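PDB 5UR2: bifunctional protein PutA, which probably oxidises proline to glutamate in two steps, pairing a flavin-dependent proline dehydrogenase with an NAD(+)-dependent glutamate semialdehyde dehydrogenase. Local coordinates for residues A558-T569 and I598-R609. Numbering follows the deposited sequence.
Sequences AALVDKLADIMT and IDFCRYYARHMR
C601 is the knob of the tight side of this helix pair, set among V561, L564, A565 and M568. Its small side chain, with the alanines around it, is consistent with the 8.5 Å closest approach of the antiparallel segment axes: CB rests 3.7 Å from A565 CB, while SG lies 3.9 Å from L564 CD2. Alanine suits the places where the backbones come nearest, A558 facing A605 with CB atoms 4.0 Å apart. V561, with CG1 anti to its backbone N (chi1 171°), lays that methyl against the backbone and CB of C601 and against A605 CB. Toward the C-terminal end of 558-569, M568 CB packs 3.7 Å from I598 CG1, and L564 and M568 continue onto M680 of helix 671-684.

The more solvent-exposed side is held by charge instead. D562 OD2 takes a 2.6 Å bond from R609 NH1 on its syn side, with carboxylate and guanidinium nearly coplanar; its OD1 makes a longer, weak bridge to R602 NH1. R602 NH2 gives a straight 2.8 Å bond (168°) to D566 OD1. Long arginines suit these places because each reaches the other helix and sets a guanidinium face over an alanine methyl, centrally for R609 on A558, toward the rim for R602 on A565. Water links R602 NH2 to T569 OG1, and E555 gives R609 a second acidic partner. This pairing of helices 554-570 and 587-611, a buried apolar seam built around small residues and edged by a salt-bridge network, is antiparallel helix packing within the aldehyde dehydrogenase region, away from the predicted catalytic residues.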
loop_
_atom_site.group_PDB
_atom_site.type_symbol
_atom_site.label_atom_id
_atom_site.label_comp_id
_atom_site.label_asym_id
_atom_site.label_seq_id
_atom_site.Cartn_x
_atom_site.Cartn_y
_atom_site.Cartn_z
ATOM N N ALA B 558 5.978 0.263 -18.736
ATOM C CA ALA B 558 6.831 1.133 -17.932
ATOM C C ALA B 558 8.076 1.574 -18.703
ATOM O O ALA B 558 8.529 2.718 -18.552
ATOM C CB ALA B 558 7.228 0.424 -16.639
ATOM N N ALA B 559 8.652 0.679 -19.520
ATOM C CA ALA B 559 9.832 1.043 -20.305
ATOM C C ALA B 559 9.506 2.117 -21.347
ATOM O O ALA B 559 10.340 2.982 -21.643
ATOM C CB ALA B 559 10.420 -0.206 -20.974
ATOM N N LEU B 560 8.303 2.070 -21.928
ATOM C CA LEU B 560 7.887 3.130 -22.850
ATOM C C LEU B 560 7.792 4.467 -22.128
ATOM O O LEU B 560 8.227 5.500 -22.656
ATOM C CB LEU B 560 6.547 2.770 -23.503
ATOM C CG LEU B 560 6.675 1.759 -24.656
ATOM C CD1 LEU B 560 5.332 1.306 -25.208
ATOM C CD2 LEU B 560 7.495 2.379 -25.785
ATOM N N VAL B 561 7.267 4.454 -20.898
ATOM C CA VAL B 561 7.160 5.671 -20.100
ATOM C C VAL B 561 8.542 6.183 -19.687
ATOM O O VAL B 561 8.781 7.401 -19.629
ATOM C CB VAL B 561 6.246 5.411 -18.896
ATOM C CG1 VAL B 561 6.287 6.607 -17.927
ATOM C CG2 VAL B 561 4.850 5.179 -19.406
ATOM N N ASP B 562 9.469 5.268 -19.384
ATOM C CA ASP B 562 10.845 5.681 -19.107
ATOM C C ASP B 562 11.485 6.326 -20.328
ATOM O O ASP B 562 12.216 7.313 -20.204
ATOM C CB ASP B 562 11.687 4.492 -18.637
ATOM C CG ASP B 562 11.587 4.258 -17.135
ATOM O OD1 ASP B 562 11.486 5.244 -16.363
ATOM O OD2 ASP B 562 11.648 3.084 -16.729
ATOM N N LYS B 563 11.236 5.772 -21.520
ATOM C CA LYS B 563 11.824 6.357 -22.715
ATOM C C LYS B 563 11.274 7.754 -22.948
ATOM O O LYS B 563 12.025 8.666 -23.314
ATOM C CB LYS B 563 11.572 5.469 -23.938
ATOM C CG LYS B 563 12.439 5.844 -25.150
ATOM C CD LYS B 563 12.239 4.877 -26.327
ATOM C CE LYS B 563 13.059 5.294 -27.560
ATOM N NZ LYS B 563 12.663 4.523 -28.779
ATOM N N LEU B 564 9.975 7.954 -22.686
ATOM C CA LEU B 564 9.393 9.292 -22.771
ATOM C C LEU B 564 10.142 10.272 -21.864
ATOM O O LEU B 564 10.497 11.376 -22.289
ATOM C CB LEU B 564 7.907 9.239 -22.408
ATOM C CG LEU B 564 7.194 10.592 -22.321
ATOM C CD1 LEU B 564 7.318 11.313 -23.645
ATOM C CD2 LEU B 564 5.718 10.458 -21.890
ATOM N N ALA B 565 10.421 9.864 -20.622
ATOM C CA ALA B 565 11.185 10.704 -19.700
ATOM C C ALA B 565 12.581 11.011 -20.233
ATOM O O ALA B 565 13.081 12.134 -20.070
ATOM C CB ALA B 565 11.294 10.019 -18.333
ATOM N N ASP B 566 13.231 10.029 -20.868
ATOM C CA ASP B 566 14.554 10.273 -21.430
ATOM C C ASP B 566 14.491 11.269 -22.569
ATOM O O ASP B 566 15.357 12.139 -22.680
ATOM C CB ASP B 566 15.177 8.973 -21.929
ATOM C CG ASP B 566 15.432 7.987 -20.806
ATOM O OD1 ASP B 566 15.583 8.409 -19.646
ATOM O OD2 ASP B 566 15.450 6.788 -21.086
ATOM N N ILE B 567 13.463 11.166 -23.414
ATOM C CA ILE B 567 13.316 12.119 -24.506
ATOM C C ILE B 567 13.062 13.517 -23.956
ATOM O O ILE B 567 13.664 14.496 -24.416
ATOM C CB ILE B 567 12.209 11.646 -25.458
ATOM C CG1 ILE B 567 12.700 10.422 -26.235
ATOM C CG2 ILE B 567 11.720 12.789 -26.357
ATOM C CD1 ILE B 567 11.585 9.636 -26.889
ATOM N N MET B 568 12.206 13.627 -22.930
ATOM C CA MET B 568 12.011 14.913 -22.265
ATOM C C MET B 568 13.332 15.456 -21.729
ATOM O O MET B 568 13.605 16.660 -21.829
ATOM C CB MET B 568 11.017 14.789 -21.116
ATOM C CG MET B 568 9.551 14.610 -21.486
ATOM S SD MET B 568 8.613 14.312 -19.937
ATOM C CE MET B 568 6.936 14.245 -20.593
ATOM N N THR B 569 14.162 14.581 -21.146
ATOM C CA THR B 569 15.452 15.021 -20.627
ATOM C C THR B 569 16.347 15.549 -21.748
ATOM O O THR B 569 16.989 16.594 -21.605
ATOM C CB THR B 569 16.117 13.863 -19.878
ATOM O OG1 THR B 569 15.240 13.386 -18.849
ATOM C CG2 THR B 569 17.457 14.285 -19.266
ATOM N N ILE B 598 8.964 14.906 -16.037
ATOM C CA ILE B 598 9.866 13.762 -15.978
ATOM C C ILE B 598 9.610 12.954 -14.711
ATOM O O ILE B 598 9.570 11.718 -14.739
ATOM C CB ILE B 598 11.318 14.258 -16.064
ATOM C CG1 ILE B 598 11.559 14.830 -17.456
ATOM C CG2 ILE B 598 12.351 13.133 -15.711
ATOM C CD1 ILE B 598 12.820 15.703 -17.556
ATOM N N ASP B 599 9.399 13.648 -13.593
ATOM C CA ASP B 599 9.165 12.975 -12.321
ATOM C C ASP B 599 7.914 12.105 -12.369
ATOM O O ASP B 599 7.923 10.986 -11.850
ATOM C CB ASP B 599 9.054 13.999 -11.181
ATOM C CG ASP B 599 10.401 14.591 -10.770
ATOM O OD1 ASP B 599 11.465 14.035 -11.164
ATOM O OD2 ASP B 599 10.392 15.607 -10.013
ATOM N N PHE B 600 6.818 12.620 -12.946
ATOM C CA PHE B 600 5.592 11.824 -13.076
ATOM C C PHE B 600 5.857 10.539 -13.853
ATOM O O PHE B 600 5.453 9.442 -13.435
ATOM C CB PHE B 600 4.490 12.647 -13.765
ATOM C CG PHE B 600 3.754 13.607 -12.849
ATOM C CD1 PHE B 600 3.333 13.210 -11.579
ATOM C CD2 PHE B 600 3.458 14.895 -13.276
ATOM C CE1 PHE B 600 2.647 14.086 -10.735
ATOM C CE2 PHE B 600 2.764 15.801 -12.438
ATOM C CZ PHE B 600 2.365 15.383 -11.164
ATOM N N CYS B 601 6.538 10.664 -14.996
ATOM C CA CYS B 601 6.927 9.514 -15.801
ATOM C C CYS B 601 7.646 8.470 -14.965
ATOM O O CYS B 601 7.251 7.296 -14.917
ATOM C CB CYS B 601 7.838 9.966 -16.942
ATOM S SG CYS B 601 7.029 10.886 -18.243
ATOM N N ARG B 602 8.729 8.882 -14.309
ATOM C CA ARG B 602 9.543 7.902 -13.598
ATOM C C ARG B 602 8.807 7.346 -12.386
ATOM O O ARG B 602 8.898 6.149 -12.103
ATOM C CB ARG B 602 10.878 8.530 -13.186
ATOM C CG ARG B 602 11.636 9.078 -14.370
ATOM C CD ARG B 602 13.104 8.806 -14.195
ATOM N NE ARG B 602 13.909 9.486 -15.200
ATOM C CZ ARG B 602 14.165 9.012 -16.415
ATOM N NH1 ARG B 602 13.654 7.852 -16.818
ATOM N NH2 ARG B 602 14.939 9.710 -17.237
ATOM N N TYR B 603 8.060 8.194 -11.671
ATOM C CA TYR B 603 7.368 7.734 -10.470
ATOM C C TYR B 603 6.249 6.755 -10.812
ATOM O O TYR B 603 6.120 5.699 -10.182
ATOM C CB TYR B 603 6.825 8.925 -9.698
ATOM C CG TYR B 603 6.160 8.594 -8.376
ATOM C CD1 TYR B 603 6.893 8.589 -7.187
ATOM C CD2 TYR B 603 4.793 8.318 -8.307
ATOM C CE1 TYR B 603 6.276 8.310 -5.944
ATOM C CE2 TYR B 603 4.173 8.033 -7.090
ATOM C CZ TYR B 603 4.916 8.033 -5.911
ATOM O OH TYR B 603 4.297 7.758 -4.715
ATOM N N TYR B 604 5.421 7.078 -11.807
ATOM C CA TYR B 604 4.342 6.146 -12.110
ATOM C C TYR B 604 4.901 4.885 -12.751
ATOM O O TYR B 604 4.365 3.796 -12.525
ATOM C CB TYR B 604 3.272 6.811 -12.991
ATOM C CG TYR B 604 2.587 7.968 -12.277
ATOM C CD1 TYR B 604 2.285 7.887 -10.917
ATOM C CD2 TYR B 604 2.297 9.157 -12.947
ATOM C CE1 TYR B 604 1.675 8.938 -10.243
ATOM C CE2 TYR B 604 1.700 10.231 -12.286
ATOM C CZ TYR B 604 1.396 10.113 -10.927
ATOM O OH TYR B 604 0.808 11.162 -10.261
ATOM N N ALA B 605 5.990 5.000 -13.520
ATOM C CA ALA B 605 6.607 3.788 -14.052
ATOM C C ALA B 605 7.170 2.937 -12.925
ATOM O O ALA B 605 6.966 1.713 -12.896
ATOM C CB ALA B 605 7.692 4.125 -15.083
ATOM N N ARG B 606 7.837 3.573 -11.959
ATOM C CA ARG B 606 8.324 2.838 -10.796
ATOM C C ARG B 606 7.170 2.186 -10.037
ATOM O O ARG B 606 7.264 1.025 -9.633
ATOM C CB ARG B 606 9.120 3.773 -9.883
ATOM C CG ARG B 606 9.621 3.141 -8.588
ATOM C CD ARG B 606 10.369 4.208 -7.756
ATOM N NE ARG B 606 10.981 3.654 -6.555
ATOM C CZ ARG B 606 10.299 3.343 -5.456
ATOM N NH1 ARG B 606 8.982 3.522 -5.408
ATOM N NH2 ARG B 606 10.929 2.836 -4.412
ATOM N N HIS B 607 6.066 2.911 -9.847
ATOM C CA HIS B 607 4.946 2.358 -9.082
ATOM C C HIS B 607 4.322 1.161 -9.796
ATOM O O HIS B 607 3.989 0.156 -9.155
ATOM C CB HIS B 607 3.896 3.439 -8.826
ATOM C CG HIS B 607 2.999 3.160 -7.659
ATOM N ND1 HIS B 607 1.868 3.907 -7.394
ATOM C CD2 HIS B 607 3.071 2.223 -6.679
ATOM C CE1 HIS B 607 1.282 3.442 -6.305
ATOM N NE2 HIS B 607 1.990 2.418 -5.855
ATOM N N MET B 608 4.162 1.248 -11.121
ATOM C CA MET B 608 3.567 0.139 -11.858
ATOM C C MET B 608 4.429 -1.107 -11.736
ATOM O O MET B 608 3.910 -2.227 -11.632
ATOM C CB MET B 608 3.383 0.525 -13.327
ATOM C CG MET B 608 2.567 -0.488 -14.174
ATOM S SD MET B 608 0.817 -0.518 -13.639
ATOM C CE MET B 608 0.727 -2.019 -12.646
ATOM N N ARG B 609 5.750 -0.922 -11.705
ATOM C CA ARG B 609 6.657 -2.044 -11.529
ATOM C C ARG B 609 6.491 -2.689 -10.165
ATOM O O ARG B 609 6.659 -3.911 -10.046
ATOM C CB ARG B 609 8.097 -1.590 -11.744
ATOM C CG ARG B 609 8.415 -1.317 -13.206
ATOM C CD ARG B 609 9.840 -0.776 -13.374
ATOM N NE ARG B 609 10.218 -0.852 -14.770
ATOM C CZ ARG B 609 10.550 0.193 -15.522
ATOM N NH1 ARG B 609 10.575 1.412 -15.000
ATOM N NH2 ARG B 609 10.869 0.010 -16.802
HETATM O O HOH W 1 11.346 4.929 -13.058
HETATM O O HOH W 2 16.195 12.267 -16.548
#